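Local coordinates for protein putative oxidoreductase FAD-binding subunit (Sulfolobus tokodaii, PDB 4ZOH) that binds flavin-adenine dinucleotide as the FAD-binding subunit of a putative oxidoreductase, where the flavin probably serves in electron transfer, at residues A122-D127 with N142-A147; S109-D114 with E159-I164; P4-V9 with P38-R43. One frame throughout, in Å; residues are numbered along the deposited sequence.

Contact 3 closes first along the chain, and contact 1 lies nested inside the longer loop that contact 2 closes. All three belong to the FAD-binding domain of the molybdopterin dehydrogenase family. Contacts 1 and 2, centres about 12 Å apart, share a core: I110 of helix 106-112 meets L123 of helix 119-125 and F143 and F146 of helix 143-146. Contact 3 packs the lead-in to strand 7-10, of the three-stranded parallel sheet, against the end of helix 36-41; its centre is about 19 Å from that of contact 2, which H112 joins to it by touching M39. Contact 2 supplies pocket residues (S109, S111, H112, L160, V161), contact 1 packs behind I110, and contact 3 lies farther out, the L40 side chain about 8 Å from FAD.

Contact 1 (A122-D127 with N142-A147); sequences ALIAMD and NFKSFA
L123 lies across the ring of F143, the two side chains crossing at about a right angle. Its CB sits 4.0 Å from the F143 ring centroid and only 11° off the ring normal, a CH-pi contact over the face. Beyond CB, the chi1 of -71° sets CG anti to the carbonyl carbon, and chi2 of 172° extends the branch to CD1, which lies near both F143 CE1 (3.9 Å) and F143 CD1 (4.1 Å). The L123 side chain also packs on I164 and V166 of strand 160-167, so helix 119-125 is joined here both to the five-stranded antiparallel sheet and to the short helix 143-146 that follows the sheet's edge strand 137-142. F143 is the first residue of that helix, after N142 at the N-cap position, and its CG lies anti to its backbone N, which directs the ring at helix 119-125. I124, the residue after L123, brings its CD1 4.1 Å from F143 CD2, and the same methyl lies 3.8 Å from K144 CB, at the exposed margin of the contact. Helix 119-125 is followed by a Schellman motif with D127 at positive phi; the D127 carboxylate forms salt bridges with R206 and R218.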
loop_
_atom_site.group_PDB
_atom_site.type_symbol
_atom_site.label_atom_id
_atom_site.label_comp_id
_atom_site.label_asym_id
_atom_site.label_seq_id
_atom_site.Cartn_x
_atom_site.Cartn_y
_atom_site.Cartn_z
ATOM N N ALA B 122 47.173 22.871 7.355
ATOM C CA ALA B 122 47.374 24.126 6.634
ATOM C C ALA B 122 47.343 25.323 7.579
ATOM O O ALA B 122 48.153 26.213 7.426
ATOM C CB ALA B 122 46.391 24.317 5.467
ATOM N N LEU B 123 46.433 25.338 8.554
ATOM C CA LEU B 123 46.269 26.525 9.362
ATOM C C LEU B 123 47.478 26.691 10.329
ATOM O O LEU B 123 47.870 27.786 10.665
ATOM C CB LEU B 123 44.943 26.492 10.121
ATOM C CG LEU B 123 43.623 26.665 9.312
ATOM C CD1 LEU B 123 42.406 26.417 10.192
ATOM C CD2 LEU B 123 43.434 27.992 8.590
ATOM N N ILE B 124 48.044 25.601 10.805
ATOM C CA ILE B 124 49.189 25.742 11.717
ATOM C C ILE B 124 50.406 26.234 10.949
ATOM O O ILE B 124 51.171 27.035 11.464
ATOM C CB ILE B 124 49.454 24.479 12.583
ATOM C CG1 ILE B 124 50.356 24.809 13.790
ATOM C CG2 ILE B 124 50.019 23.351 11.778
ATOM C CD1 ILE B 124 49.594 25.133 15.054
ATOM N N ALA B 125 50.517 25.776 9.698
ATOM C CA ALA B 125 51.615 26.118 8.792
ATOM C C ALA B 125 51.538 27.567 8.379
ATOM O O ALA B 125 52.561 28.230 8.185
ATOM C CB ALA B 125 51.581 25.241 7.571
ATOM N N MET B 126 50.309 28.045 8.232
ATOM C CA MET B 126 50.048 29.393 7.830
ATOM C C MET B 126 50.126 30.434 8.986
ATOM O O MET B 126 50.041 31.629 8.723
ATOM C CB MET B 126 48.695 29.405 7.139
ATOM C CG MET B 126 48.731 28.723 5.791
ATOM S SD MET B 126 47.113 28.552 5.018
ATOM C CE MET B 126 47.042 29.985 3.880
ATOM N N ASP B 127 50.291 30.003 10.241
ATOM C CA ASP B 127 50.109 30.946 11.398
ATOM C C ASP B 127 48.762 31.682 11.302
ATOM O O ASP B 127 48.653 32.899 11.568
ATOM C CB ASP B 127 51.265 31.974 11.638
ATOM C CG ASP B 127 52.672 31.365 11.529
ATOM O OD1 ASP B 127 52.945 30.334 12.182
ATOM O OD2 ASP B 127 53.493 31.916 10.745
ATOM N N ASN B 142 45.840 33.097 18.182
ATOM C CA ASN B 142 46.650 32.345 17.219
ATOM C C ASN B 142 46.070 30.963 17.096
ATOM O O ASN B 142 45.675 30.371 18.138
ATOM C CB ASN B 142 48.099 32.215 17.726
ATOM C CG ASN B 142 48.859 33.513 17.615
ATOM O OD1 ASN B 142 48.899 34.143 16.550
ATOM N ND2 ASN B 142 49.435 33.942 18.726
ATOM N N PHE B 143 46.047 30.439 15.855
ATOM C CA PHE B 143 45.467 29.096 15.652
ATOM C C PHE B 143 46.077 28.147 16.678
ATOM O O PHE B 143 45.334 27.322 17.261
ATOM C CB PHE B 143 45.549 28.523 14.200
ATOM C CG PHE B 143 44.933 27.148 14.081
ATOM C CD1 PHE B 143 43.532 26.992 14.046
ATOM C CD2 PHE B 143 45.731 26.002 14.093
ATOM C CE1 PHE B 143 42.960 25.722 14.012
ATOM C CE2 PHE B 143 45.180 24.732 14.041
ATOM C CZ PHE B 143 43.784 24.590 14.002
ATOM N N LYS B 144 47.386 28.302 16.960
ATOM C CA LYS B 144 48.070 27.346 17.833
ATOM C C LYS B 144 47.490 27.277 19.227
ATOM O O LYS B 144 47.406 26.188 19.816
ATOM C CB LYS B 144 49.594 27.554 17.926
ATOM C CG LYS B 144 50.227 26.428 18.744
ATOM C CD LYS B 144 51.634 26.759 19.199
ATOM C CE LYS B 144 52.307 25.518 19.722
ATOM N NZ LYS B 144 53.770 25.769 19.672
ATOM N N SER B 145 47.094 28.433 19.745
ATOM C CA SER B 145 46.534 28.519 21.085
ATOM C C SER B 145 45.058 28.155 21.108
ATOM O O SER B 145 44.556 27.723 22.149
ATOM C CB SER B 145 46.699 29.940 21.639
ATOM O OG SER B 145 48.021 30.418 21.408
ATOM N N PHE B 146 44.370 28.363 19.978
ATOM C CA PHE B 146 42.942 28.062 19.874
ATOM C C PHE B 146 42.697 26.548 20.010
ATOM O O PHE B 146 41.750 26.095 20.690
ATOM C CB PHE B 146 42.390 28.626 18.581
ATOM C CG PHE B 146 40.950 28.307 18.340
ATOM C CD1 PHE B 146 39.942 29.025 18.994
ATOM C CD2 PHE B 146 40.588 27.309 17.425
ATOM C CE1 PHE B 146 38.593 28.734 18.773
ATOM C CE2 PHE B 146 39.249 27.013 17.208
ATOM C CZ PHE B 146 38.253 27.737 17.864
ATOM N N ALA B 147 43.608 25.779 19.435
ATOM C CA ALA B 147 43.495 24.342 19.440
ATOM C C ALA B 147 44.053 23.732 20.719
ATOM O O ALA B 147 45.113 23.129 20.730
ATOM C CB ALA B 147 44.102 23.747 18.160
#

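Contact 2 (S109-D114 with E159-I164); sequences SISHLD and ELVTEI. With FAD (flavin-adenine dinucleotide), chain H.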
loop_
_atom_site.group_PDB
_atom_site.type_symbol
_atom_site.label_atom_id
_atom_site.label_comp_id
_atom_site.label_asym_id
_atom_site.label_seq_id
_atom_site.Cartn_x
_atom_site.Cartn_y
_atom_site.Cartn_z
ATOM N N SER B 109 34.635 23.252 11.215
ATOM C CA SER B 109 35.730 22.250 11.224
ATOM C C SER B 109 36.696 22.548 12.406
ATOM O O SER B 109 37.061 21.631 13.204
ATOM C CB SER B 109 36.446 22.300 9.873
ATOM O OG SER B 109 37.542 21.450 9.874
ATOM N N ILE B 110 37.046 23.829 12.553
ATOM C CA ILE B 110 37.985 24.221 13.587
ATOM C C ILE B 110 37.330 24.306 14.954
ATOM O O ILE B 110 38.034 24.157 15.951
ATOM C CB ILE B 110 38.794 25.504 13.258
ATOM C CG1 ILE B 110 37.972 26.783 13.350
ATOM C CG2 ILE B 110 39.531 25.416 11.903
ATOM C CD1 ILE B 110 38.882 28.012 13.235
ATOM N N SER B 111 36.006 24.548 15.026
ATOM C CA SER B 111 35.344 24.491 16.346
ATOM C C SER B 111 35.180 23.043 16.798
ATOM O O SER B 111 35.163 22.746 17.973
ATOM C CB SER B 111 34.039 25.239 16.371
ATOM O OG SER B 111 34.224 26.575 15.912
ATOM N N HIS B 112 35.185 22.126 15.841
ATOM C CA HIS B 112 35.030 20.714 16.160
ATOM C C HIS B 112 36.336 20.032 16.572
ATOM O O HIS B 112 36.337 19.237 17.523
ATOM C CB HIS B 112 34.358 19.999 14.960
ATOM C CG HIS B 112 34.216 18.523 15.142
ATOM N ND1 HIS B 112 33.447 17.967 16.151
ATOM C CD2 HIS B 112 34.712 17.486 14.421
ATOM C CE1 HIS B 112 33.512 16.651 16.061
ATOM N NE2 HIS B 112 34.253 16.332 15.007
ATOM N N LEU B 113 37.431 20.318 15.841
ATOM C CA LEU B 113 38.804 19.835 16.193
ATOM C C LEU B 113 39.051 18.338 16.191
ATOM O O LEU B 113 39.722 17.795 17.086
ATOM C CB LEU B 113 39.323 20.411 17.508
ATOM C CG LEU B 113 39.757 21.874 17.481
ATOM C CD1 LEU B 113 40.402 22.155 18.834
ATOM C CD2 LEU B 113 40.747 22.185 16.345
ATOM N N ASP B 114 38.537 17.666 15.168
ATOM C CA ASP B 114 38.951 16.293 14.964
ATOM C C ASP B 114 40.469 16.270 14.678
ATOM O O ASP B 114 40.925 16.972 13.791
ATOM C CB ASP B 114 38.193 15.674 13.797
ATOM C CG ASP B 114 38.423 14.210 13.692
ATOM O OD1 ASP B 114 39.575 13.739 13.430
ATOM O OD2 ASP B 114 37.430 13.523 13.891
ATOM N N GLU B 159 30.295 32.154 23.021
ATOM C CA GLU B 159 31.059 32.675 21.841
ATOM C C GLU B 159 31.101 31.839 20.582
ATOM O O GLU B 159 31.037 30.634 20.642
ATOM C CB GLU B 159 32.456 33.162 22.233
ATOM C CG GLU B 159 33.021 32.494 23.458
ATOM C CD GLU B 159 34.442 32.918 23.768
ATOM O OE1 GLU B 159 35.260 32.001 24.020
ATOM O OE2 GLU B 159 34.728 34.146 23.750
ATOM N N LEU B 160 31.224 32.510 19.442
ATOM C CA LEU B 160 31.372 31.861 18.176
ATOM C C LEU B 160 32.608 32.339 17.421
ATOM O O LEU B 160 32.846 33.529 17.322
ATOM C CB LEU B 160 30.138 32.151 17.291
ATOM C CG LEU B 160 28.780 31.605 17.813
ATOM C CD1 LEU B 160 27.655 32.199 16.989
ATOM C CD2 LEU B 160 28.723 30.078 17.831
ATOM N N VAL B 161 33.313 31.413 16.776
ATOM C CA VAL B 161 34.180 31.774 15.665
ATOM C C VAL B 161 33.446 32.547 14.574
ATOM O O VAL B 161 32.434 32.080 14.006
ATOM C CB VAL B 161 34.835 30.512 15.085
ATOM C CG1 VAL B 161 35.794 30.856 13.929
ATOM C CG2 VAL B 161 35.525 29.748 16.205
ATOM N N THR B 162 33.958 33.716 14.217
ATOM C CA THR B 162 33.322 34.444 13.152
ATOM C C THR B 162 34.208 34.580 11.924
ATOM O O THR B 162 33.680 34.862 10.790
ATOM C CB THR B 162 32.862 35.852 13.608
ATOM O OG1 THR B 162 33.937 36.524 14.291
ATOM C CG2 THR B 162 31.683 35.739 14.538
ATOM N N GLU B 163 35.524 34.382 12.128
ATOM C CA GLU B 163 36.527 34.676 11.065
ATOM C C GLU B 163 37.825 33.953 11.253
ATOM O O GLU B 163 38.295 33.775 12.374
ATOM C CB GLU B 163 36.794 36.164 10.937
ATOM C CG GLU B 163 37.600 36.595 9.731
ATOM C CD GLU B 163 37.771 38.112 9.739
ATOM O OE1 GLU B 163 38.489 38.624 10.615
ATOM O OE2 GLU B 163 37.176 38.805 8.895
ATOM N N ILE B 164 38.369 33.503 10.135
ATOM C CA ILE B 164 39.699 32.940 10.102
ATOM C C ILE B 164 40.517 33.895 9.255
ATOM O O ILE B 164 40.036 34.351 8.153
ATOM C CB ILE B 164 39.748 31.482 9.527
ATOM C CG1 ILE B 164 39.090 30.461 10.477
ATOM C CG2 ILE B 164 41.204 31.007 9.423
ATOM C CD1 ILE B 164 37.582 30.599 10.678
HETATM P PA FAD H . 28.891 21.595 12.362
HETATM O O1A FAD H . 28.748 20.114 12.268
HETATM O O2A FAD H . 27.752 22.495 12.134
HETATM O O5B FAD H . 29.449 21.977 13.771
HETATM C C5B FAD H . 30.571 21.232 14.335
HETATM C C4B FAD H . 30.913 21.829 15.810
HETATM O O4B FAD H . 31.217 23.282 15.785
HETATM C C3B FAD H . 29.655 21.731 16.663
HETATM O O3B FAD H . 30.021 21.390 17.978
HETATM C C2B FAD H . 28.987 23.123 16.570
HETATM O O2B FAD H . 28.161 23.458 17.692
HETATM C C1B FAD H . 30.170 24.029 16.564
HETATM N N9A FAD H . 30.228 25.185 15.676
HETATM C C8A FAD H . 29.931 25.261 14.381
HETATM N N7A FAD H . 30.222 26.504 13.931
HETATM C C5A FAD H . 30.719 27.207 14.977
HETATM C C6A FAD H . 31.210 28.521 15.133
HETATM N N6A FAD H . 31.235 29.308 14.061
HETATM N N1A FAD H . 31.632 28.937 16.342
HETATM C C2A FAD H . 31.671 28.103 17.414
HETATM N N3A FAD H . 31.206 26.856 17.296
HETATM C C4A FAD H . 30.728 26.375 16.091
HETATM N N1 FAD H . 36.609 16.780 7.698
HETATM C C2 FAD H . 37.954 16.795 7.342
HETATM O O2 FAD H . 38.686 17.633 7.828
HETATM N N3 FAD H . 38.455 15.892 6.454
HETATM C C4 FAD H . 37.661 14.937 5.913
HETATM O O4 FAD H . 38.157 14.173 5.078
HETATM C C4X FAD H . 36.301 14.885 6.289
HETATM N N5 FAD H . 35.488 13.920 5.736
HETATM C C5X FAD H . 34.122 13.867 6.145
HETATM C C6 FAD H . 33.329 12.848 5.628
HETATM C C7 FAD H . 31.971 12.779 5.978
HETATM C C7M FAD H . 31.153 11.624 5.358
HETATM C C8 FAD H . 31.427 13.717 6.879
HETATM C C8M FAD H . 29.945 13.686 7.341
HETATM C C9 FAD H . 32.242 14.717 7.442
HETATM C C9A FAD H . 33.582 14.802 7.057
HETATM N N10 FAD H . 34.439 15.789 7.591
HETATM C C10 FAD H . 35.785 15.808 7.180
HETATM C "C1'" FAD H . 33.976 16.787 8.549
HETATM C "C2'" FAD H . 33.412 18.028 7.832
HETATM O "O2'" FAD H . 34.524 18.769 7.289
HETATM C "C3'" FAD H . 32.531 18.909 8.763
HETATM O "O3'" FAD H . 31.828 19.794 7.887
HETATM C "C4'" FAD H . 33.330 19.733 9.759
HETATM O "O4'" FAD H . 34.184 18.850 10.486
HETATM C "C5'" FAD H . 32.423 20.501 10.743
HETATM O "O5'" FAD H . 32.011 21.703 10.039
HETATM P P FAD H . 30.479 22.057 9.921
HETATM O O1P FAD H . 30.372 23.451 9.396
HETATM O O2P FAD H . 29.756 20.999 9.179
HETATM O O3P FAD H . 30.140 22.065 11.464
#
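The adenine end of the FAD pocket is built here between the last turn of helix 106-112 and the start of strand 160-167, an inner strand of the five-stranded antiparallel sheet. The backbone of V161 meets the adenine at two atoms: V161 O accepts a nearly straight bond from FAD N6A (3.0 Å, 170°), while V161 N gives a weak, bent one to FAD N1A (126°). L160 covers one face of the adenine, its CD2 3.5 Å from FAD N1A. Over the other face lies S111 OG, 3.3 Å from FAD N3A, so the base sits between L160 and S111; the hydrogen-bond partner of this hydroxyl is G107 O, one turn back. The same OG lies 3.4 Å from V161 CG2, which packs the serine between strand and nucleotide. I110 and I164 reach toward each other tip to tip, with I110 CD1 3.7 Å from I164 CG1; chi1 of I110 (73°) sets CG1 between the backbone N and the carbonyl carbon, which, with the chain extended beyond, carries CD1 to I164. V161 CG1 flanks the same methyl at 4.3 Å. A classic beta bulge at T162 and E163, opposite K131, follows directly after V161. Because both adenine bonds come from main-chain atoms, recognition of the amino group, and more weakly of N1A, probably depends more on the path of the strand than on which side chain V161 carries.

Contact 3 (P4-V9 with P38-R43); sequences PKFGYV and PMLKLR
A chi1 of -65° sets CG of R43 anti to its carbonyl carbon, and from there the chain runs extended to NE, carrying the guanidinium past P4. The two side chains slide by one another in opposite directions: R43 CG lies 3.8 Å from P4 CD, and P4 CA stands 4.1 Å above the guanidinium plane, over its centre at CZ. P4 CD also rests 3.4 Å from L40 O. R43 N donates to that same L40 O at 2.8 Å, a bond that belongs to the Schellman motif ending helix 36-41, in which R43 takes positive phi. Further along the segment, F6 has chi1 54°, its CG between the backbone N and the carbonyl carbon, and the ring crosses the L40 side chain at about a right angle, with F6 CE2 4.0 Å from L40 CD1. The segment then enters strand 7-10, an outer strand of the parallel sheet of this chain, and Y8 and V9 pair antiparallel with a strand of another chain. R43 NE is bonded to Y2 O, and R43 NH1 forms a salt bridge with an acidic side chain of a further chain. A leucine in place of R43 would probably leave Y2 O and that acidic side chain without their partner and take the flat cover off P4. The proline thus packs on a helix end by van der Waals contact with a carbonyl, an aliphatic chain and a guanidinium face, while the arginine's polar end bonds Y2 O and probably meets its counter-charge across a subunit interface.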
loop_
_atom_site.group_PDB
_atom_site.type_symbol
_atom_site.label_atom_id
_atom_site.label_comp_id
_atom_site.label_asym_id
_atom_site.label_seq_id
_atom_site.Cartn_x
_atom_site.Cartn_y
_atom_site.Cartn_z
ATOM N N PRO B 4 18.529 12.406 19.375
ATOM C CA PRO B 4 17.655 12.535 20.520
ATOM C C PRO B 4 16.826 13.814 20.338
ATOM O O PRO B 4 17.127 14.656 19.454
ATOM C CB PRO B 4 18.641 12.660 21.738
ATOM C CG PRO B 4 19.904 13.169 21.153
ATOM C CD PRO B 4 19.911 12.879 19.662
ATOM N N LYS B 5 15.781 13.972 21.170
ATOM C CA LYS B 5 14.932 15.201 21.103
ATOM C C LYS B 5 15.744 16.358 21.581
ATOM O O LYS B 5 16.467 16.216 22.553
ATOM C CB LYS B 5 13.703 15.098 22.004
ATOM C CG LYS B 5 12.840 13.889 21.701
ATOM C CD LYS B 5 11.424 14.052 22.243
ATOM C CE LYS B 5 10.724 12.737 21.986
ATOM N NZ LYS B 5 9.361 12.758 22.537
ATOM N N PHE B 6 15.561 17.514 20.957
ATOM C CA PHE B 6 16.206 18.691 21.390
ATOM C C PHE B 6 15.355 19.861 20.897
ATOM O O PHE B 6 14.561 19.704 19.954
ATOM C CB PHE B 6 17.660 18.749 20.873
ATOM C CG PHE B 6 17.799 18.579 19.359
ATOM C CD1 PHE B 6 17.413 19.596 18.481
ATOM C CD2 PHE B 6 18.313 17.364 18.821
ATOM C CE1 PHE B 6 17.545 19.414 17.104
ATOM C CE2 PHE B 6 18.473 17.189 17.443
ATOM C CZ PHE B 6 18.107 18.211 16.589
ATOM N N GLY B 7 15.474 21.012 21.565
ATOM C CA GLY B 7 14.843 22.213 21.111
ATOM C C GLY B 7 15.695 22.854 20.041
ATOM O O GLY B 7 16.834 22.461 19.833
ATOM N N TYR B 8 15.147 23.859 19.379
ATOM C CA TYR B 8 15.772 24.500 18.267
ATOM C C TYR B 8 15.446 25.981 18.283
ATOM O O TYR B 8 14.293 26.376 18.573
ATOM C CB TYR B 8 15.198 23.922 16.969
ATOM C CG TYR B 8 16.005 24.134 15.687
ATOM C CD1 TYR B 8 17.056 23.269 15.360
ATOM C CD2 TYR B 8 15.685 25.137 14.800
ATOM C CE1 TYR B 8 17.763 23.410 14.169
ATOM C CE2 TYR B 8 16.385 25.294 13.616
ATOM C CZ TYR B 8 17.424 24.412 13.329
ATOM O OH TYR B 8 18.115 24.523 12.182
ATOM N N VAL B 9 16.441 26.784 17.883
ATOM C CA VAL B 9 16.366 28.262 17.892
ATOM C C VAL B 9 16.766 28.776 16.543
ATOM O O VAL B 9 17.831 28.384 16.019
ATOM C CB VAL B 9 17.379 28.868 18.902
ATOM C CG1 VAL B 9 17.224 30.378 19.007
ATOM C CG2 VAL B 9 17.264 28.204 20.257
ATOM N N PRO B 38 25.977 14.157 12.447
ATOM C CA PRO B 38 26.396 12.758 12.597
ATOM C C PRO B 38 26.523 12.348 14.093
ATOM O O PRO B 38 26.177 11.231 14.449
ATOM C CB PRO B 38 27.751 12.719 11.841
ATOM C CG PRO B 38 27.606 13.838 10.810
ATOM C CD PRO B 38 26.875 14.912 11.528
ATOM N N MET B 39 27.010 13.261 14.932
ATOM C CA MET B 39 27.122 13.042 16.390
ATOM C C MET B 39 25.729 12.980 17.081
ATOM O O MET B 39 25.540 12.161 17.999
ATOM C CB MET B 39 27.960 14.142 17.049
ATOM C CG MET B 39 29.490 14.037 16.882
ATOM S SD MET B 39 30.420 15.240 17.907
ATOM C CE MET B 39 30.052 14.756 19.587
ATOM N N LEU B 40 24.780 13.840 16.672
ATOM C CA LEU B 40 23.369 13.702 17.143
ATOM C C LEU B 40 22.845 12.345 16.795
ATOM O O LEU B 40 22.354 11.628 17.660
ATOM C CB LEU B 40 22.451 14.797 16.602
ATOM C CG LEU B 40 22.884 16.175 17.149
ATOM C CD1 LEU B 40 22.335 17.305 16.254
ATOM C CD2 LEU B 40 22.519 16.360 18.615
ATOM N N LYS B 41 23.001 11.961 15.541
ATOM C CA LYS B 41 22.504 10.663 15.071
ATOM C C LYS B 41 23.039 9.421 15.825
ATOM O O LYS B 41 22.347 8.356 15.873
ATOM C CB LYS B 41 22.761 10.553 13.584
ATOM C CG LYS B 41 22.056 11.652 12.776
ATOM C CD LYS B 41 21.720 11.006 11.475
ATOM C CE LYS B 41 22.776 11.220 10.472
ATOM N NZ LYS B 41 22.511 10.207 9.421
ATOM N N LEU B 42 24.249 9.521 16.403
ATOM C CA LEU B 42 24.795 8.382 17.162
ATOM C C LEU B 42 24.558 8.562 18.644
ATOM O O LEU B 42 24.999 7.716 19.477
ATOM C CB LEU B 42 26.315 8.229 16.930
ATOM C CG LEU B 42 26.702 7.749 15.524
ATOM C CD1 LEU B 42 28.169 8.080 15.326
ATOM C CD2 LEU B 42 26.367 6.282 15.185
ATOM N N ARG B 43 23.955 9.705 18.963
ATOM C CA ARG B 43 23.592 10.093 20.322
ATOM C C ARG B 43 24.816 10.221 21.239
ATOM O O ARG B 43 24.772 9.915 22.430
ATOM C CB ARG B 43 22.486 9.174 20.892
ATOM C CG ARG B 43 21.164 9.321 20.110
ATOM C CD ARG B 43 19.991 8.656 20.793
ATOM N NE ARG B 43 18.897 8.613 19.824
ATOM C CZ ARG B 43 17.608 8.442 20.132
ATOM N NH1 ARG B 43 17.225 8.286 21.403
ATOM N NH2 ARG B 43 16.714 8.418 19.163
#